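Side-chain contact in agarase (Pseudoalteromonas fuliginea, PDB 6XJ9), which probably hydrolyses the beta-1,4-galactosidic bonds of agarose, a marine algal polysaccharide, as a glycoside hydrolase of family GH50: residues E628-S633 and D638-N643. Numbering follows the deposited sequence.
Sequences EVVKAS and DVISFN
Val630 meets the rim of the Phe642 ring with both of its methyl groups. CG2 of Val630 lies 4.1 Å from CE2 of Phe642, at the ring edge and near its plane. CG1 of Val630 is 4.1 Å from the neighbouring ring atom, CZ of Phe642. The two side chains cross at about a right angle, and neither face of the ring takes up the valine. CG1 of Val630 also reaches CD1 of Ile640, more loosely, at 4.3 Å. One turn on, the oxygen of Ser633 touches the strand. OG of Ser633 lies 3.8 Å from the branch methyl CG2 of Ile640, a van der Waals contact. With chi1 at 82°, this oxygen is flanked by both the backbone N and the carbonyl carbon of its residue, which turns it back to its own helix. There it donates a 2.8 Å hydrogen bond to O of Val630, the donor standing 24° off the plane of that carbonyl. With an alanine in place of Ser633, the Val630 carbonyl would probably lose this donor, and a small gap would be likely to open beside the Ile640 methyl.

The four touching residues are all buried. Phe620 of the preceding strand packs against Val630, Ser633 and Ile640, and Trp654 meets Phe642 edge-to-face. On the solvent side, by contrast, Lys631 points away from the strand, its extended chain exposed.

Helix 627-634 links strands 620-621 and 640-643, which lie side by side and parallel. This is a beta-alpha-beta unit, consistent with the (beta/alpha)8 barrel expected of GH50 enzymes. No hydrogen bond joins the segments. Across them the contact is largely apolar, and the one polar side chain among the four that touch, Ser633, finds its partner within the helix.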
ATOM      1  N   GLU A 628       3.399  -6.423  41.228  1.00 20.54           N
ATOM      2  CA  GLU A 628       3.832  -5.735  42.438  1.00 21.41           C
ATOM      3  C   GLU A 628       4.566  -4.443  42.081  1.00 21.61           C
ATOM      4  O   GLU A 628       4.494  -3.440  42.797  1.00 21.78           O
ATOM      5  CB  GLU A 628       4.757  -6.627  43.267  1.00 23.24           C
ATOM      6  CG  GLU A 628       4.043  -7.795  43.926  1.00 22.35           C
ATOM      7  CD  GLU A 628       4.025  -9.102  43.153  1.00 24.17           C
ATOM      8  OE1 GLU A 628       4.296  -9.086  41.932  1.00 23.08           O
ATOM      9  OE2 GLU A 628       3.742 -10.152  43.786  1.00 24.76           O
ATOM     10  N   VAL A 629       5.294  -4.498  40.965  1.00 20.52           N
ATOM     11  CA  VAL A 629       6.133  -3.397  40.527  1.00 19.26           C
ATOM     12  C   VAL A 629       5.228  -2.348  39.888  1.00 19.64           C
ATOM     13  O   VAL A 629       5.404  -1.153  40.127  1.00 18.02           O
ATOM     14  CB  VAL A 629       7.243  -3.904  39.582  1.00 19.79           C
ATOM     15  CG1 VAL A 629       8.084  -2.764  39.017  1.00 19.96           C
ATOM     16  CG2 VAL A 629       8.132  -4.931  40.278  1.00 18.38           C
ATOM     17  N   VAL A 630       4.235  -2.803  39.108  1.00 18.49           N
ATOM     18  CA  VAL A 630       3.306  -1.879  38.472  1.00 19.42           C
ATOM     19  C   VAL A 630       2.516  -1.136  39.555  1.00 19.68           C
ATOM     20  O   VAL A 630       2.318   0.078  39.480  1.00 19.87           O
ATOM     21  CB  VAL A 630       2.343  -2.572  37.488  1.00 17.88           C
ATOM     22  CG1 VAL A 630       1.351  -1.564  36.917  1.00 18.79           C
ATOM     23  CG2 VAL A 630       3.061  -3.280  36.364  1.00 18.19           C
ATOM     24  N   LYS A 631       2.059  -1.901  40.551  1.00 19.82           N
ATOM     25  CA  LYS A 631       1.305  -1.376  41.679  1.00 20.49           C
ATOM     26  C   LYS A 631       2.139  -0.333  42.418  1.00 18.79           C
ATOM     27  O   LYS A 631       1.641   0.740  42.728  1.00 18.27           O
ATOM     28  CB  LYS A 631       0.797  -2.509  42.583  1.00 20.57           C
ATOM     29  CG  LYS A 631      -0.008  -2.056  43.795  1.00 23.49           C
ATOM     30  CD  LYS A 631      -0.358  -3.193  44.754  1.00 25.99           C
ATOM     31  CE  LYS A 631      -0.834  -2.672  46.094  1.00 28.35           C
ATOM     32  NZ  LYS A 631      -1.268  -3.773  46.984  1.00 32.46           N
ATOM     33  N   ALA A 632       3.413  -0.640  42.690  1.00 18.73           N
ATOM     34  CA  ALA A 632       4.272   0.302  43.394  1.00 17.91           C
ATOM     35  C   ALA A 632       4.397   1.590  42.584  1.00 18.58           C
ATOM     36  O   ALA A 632       4.271   2.682  43.140  1.00 19.26           O
ATOM     37  CB  ALA A 632       5.623  -0.310  43.684  1.00 18.51           C
ATOM     38  N   SER A 633       4.594   1.459  41.262  1.00 17.85           N
ATOM     39  CA  SER A 633       4.773   2.622  40.403  1.00 17.68           C
ATOM     40  C   SER A 633       3.545   3.538  40.399  1.00 17.83           C
ATOM     41  O   SER A 633       3.678   4.764  40.337  1.00 16.88           O
ATOM     42  CB  SER A 633       5.179   2.215  39.005  1.00 17.51           C
ATOM     43  OG  SER A 633       4.056   1.843  38.228  1.00 17.85           O
ATOM     44  N   ASP A 638       2.923   9.850  37.105  1.00 17.65           N
ATOM     45  CA  ASP A 638       1.786  10.542  36.516  1.00 17.43           C
ATOM     46  C   ASP A 638       1.168   9.640  35.450  1.00 16.57           C
ATOM     47  O   ASP A 638      -0.050   9.620  35.269  1.00 16.25           O
ATOM     48  CB  ASP A 638       2.222  11.887  35.929  1.00 16.97           C
ATOM     49  CG  ASP A 638       2.669  12.858  37.004  1.00 18.12           C
ATOM     50  OD1 ASP A 638       1.790  13.371  37.721  1.00 19.49           O
ATOM     51  OD2 ASP A 638       3.885  13.068  37.137  1.00 18.31           O
ATOM     52  N   VAL A 639       2.032   8.912  34.744  1.00 14.59           N
ATOM     53  CA  VAL A 639       1.611   8.011  33.676  1.00 14.46           C
ATOM     54  C   VAL A 639       2.459   6.753  33.806  1.00 14.14           C
ATOM     55  O   VAL A 639       3.671   6.863  33.989  1.00 15.17           O
ATOM     56  CB  VAL A 639       1.787   8.647  32.277  1.00 13.88           C
ATOM     57  CG1 VAL A 639       1.275   7.741  31.155  1.00 13.50           C
ATOM     58  CG2 VAL A 639       1.138  10.024  32.170  1.00 13.56           C
ATOM     59  N   ILE A 640       1.822   5.578  33.717  1.00 15.21           N
ATOM     60  CA  ILE A 640       2.550   4.318  33.744  1.00 15.20           C
ATOM     61  C   ILE A 640       2.940   3.958  32.311  1.00 15.41           C
ATOM     62  O   ILE A 640       2.073   3.817  31.450  1.00 14.55           O
ATOM     63  CB  ILE A 640       1.765   3.159  34.397  1.00 15.47           C
ATOM     64  CG1 ILE A 640       0.978   3.567  35.644  1.00 17.20           C
ATOM     65  CG2 ILE A 640       2.718   2.024  34.723  1.00 15.77           C
ATOM     66  CD1 ILE A 640       0.055   2.468  36.150  1.00 17.78           C
ATOM     67  N   SER A 641       4.249   3.785  32.078  1.00 14.73           N
ATOM     68  CA  SER A 641       4.767   3.494  30.749  1.00 14.16           C
ATOM     69  C   SER A 641       5.132   2.011  30.621  1.00 14.78           C
ATOM     70  O   SER A 641       5.629   1.402  31.570  1.00 15.02           O
ATOM     71  CB  SER A 641       5.944   4.389  30.434  1.00 13.60           C
ATOM     72  OG  SER A 641       6.918   4.303  31.465  1.00 13.52           O
ATOM     73  N   PHE A 642       4.831   1.438  29.446  1.00 15.41           N
ATOM     74  CA  PHE A 642       5.109   0.055  29.084  1.00 16.31           C
ATOM     75  C   PHE A 642       5.604   0.012  27.639  1.00 16.12           C
ATOM     76  O   PHE A 642       5.164   0.812  26.824  1.00 15.01           O
ATOM     77  CB  PHE A 642       3.829  -0.787  29.113  1.00 16.49           C
ATOM     78  CG  PHE A 642       3.097  -0.812  30.432  1.00 17.94           C
ATOM     79  CD1 PHE A 642       2.159   0.165  30.736  1.00 17.41           C
ATOM     80  CD2 PHE A 642       3.341  -1.818  31.365  1.00 17.45           C
ATOM     81  CE1 PHE A 642       1.467   0.127  31.939  1.00 17.79           C
ATOM     82  CE2 PHE A 642       2.650  -1.858  32.567  1.00 17.27           C
ATOM     83  CZ  PHE A 642       1.724  -0.876  32.855  1.00 17.87           C
ATOM     84  N   ASN A 643       6.487  -0.951  27.318  1.00 15.62           N
ATOM     85  CA  ASN A 643       6.787  -1.252  25.923  1.00 15.33           C
ATOM     86  C   ASN A 643       6.027  -2.525  25.542  1.00 16.41           C
ATOM     87  O   ASN A 643       5.939  -3.449  26.343  1.00 15.80           O
ATOM     88  CB  ASN A 643       8.295  -1.373  25.672  1.00 14.61           C
ATOM     89  CG  ASN A 643       9.070  -0.116  26.003  1.00 15.72           C
ATOM     90  OD1 ASN A 643       8.526   0.985  25.949  1.00 15.08           O
ATOM     91  ND2 ASN A 643      10.341  -0.267  26.346  1.00 15.30           N
TER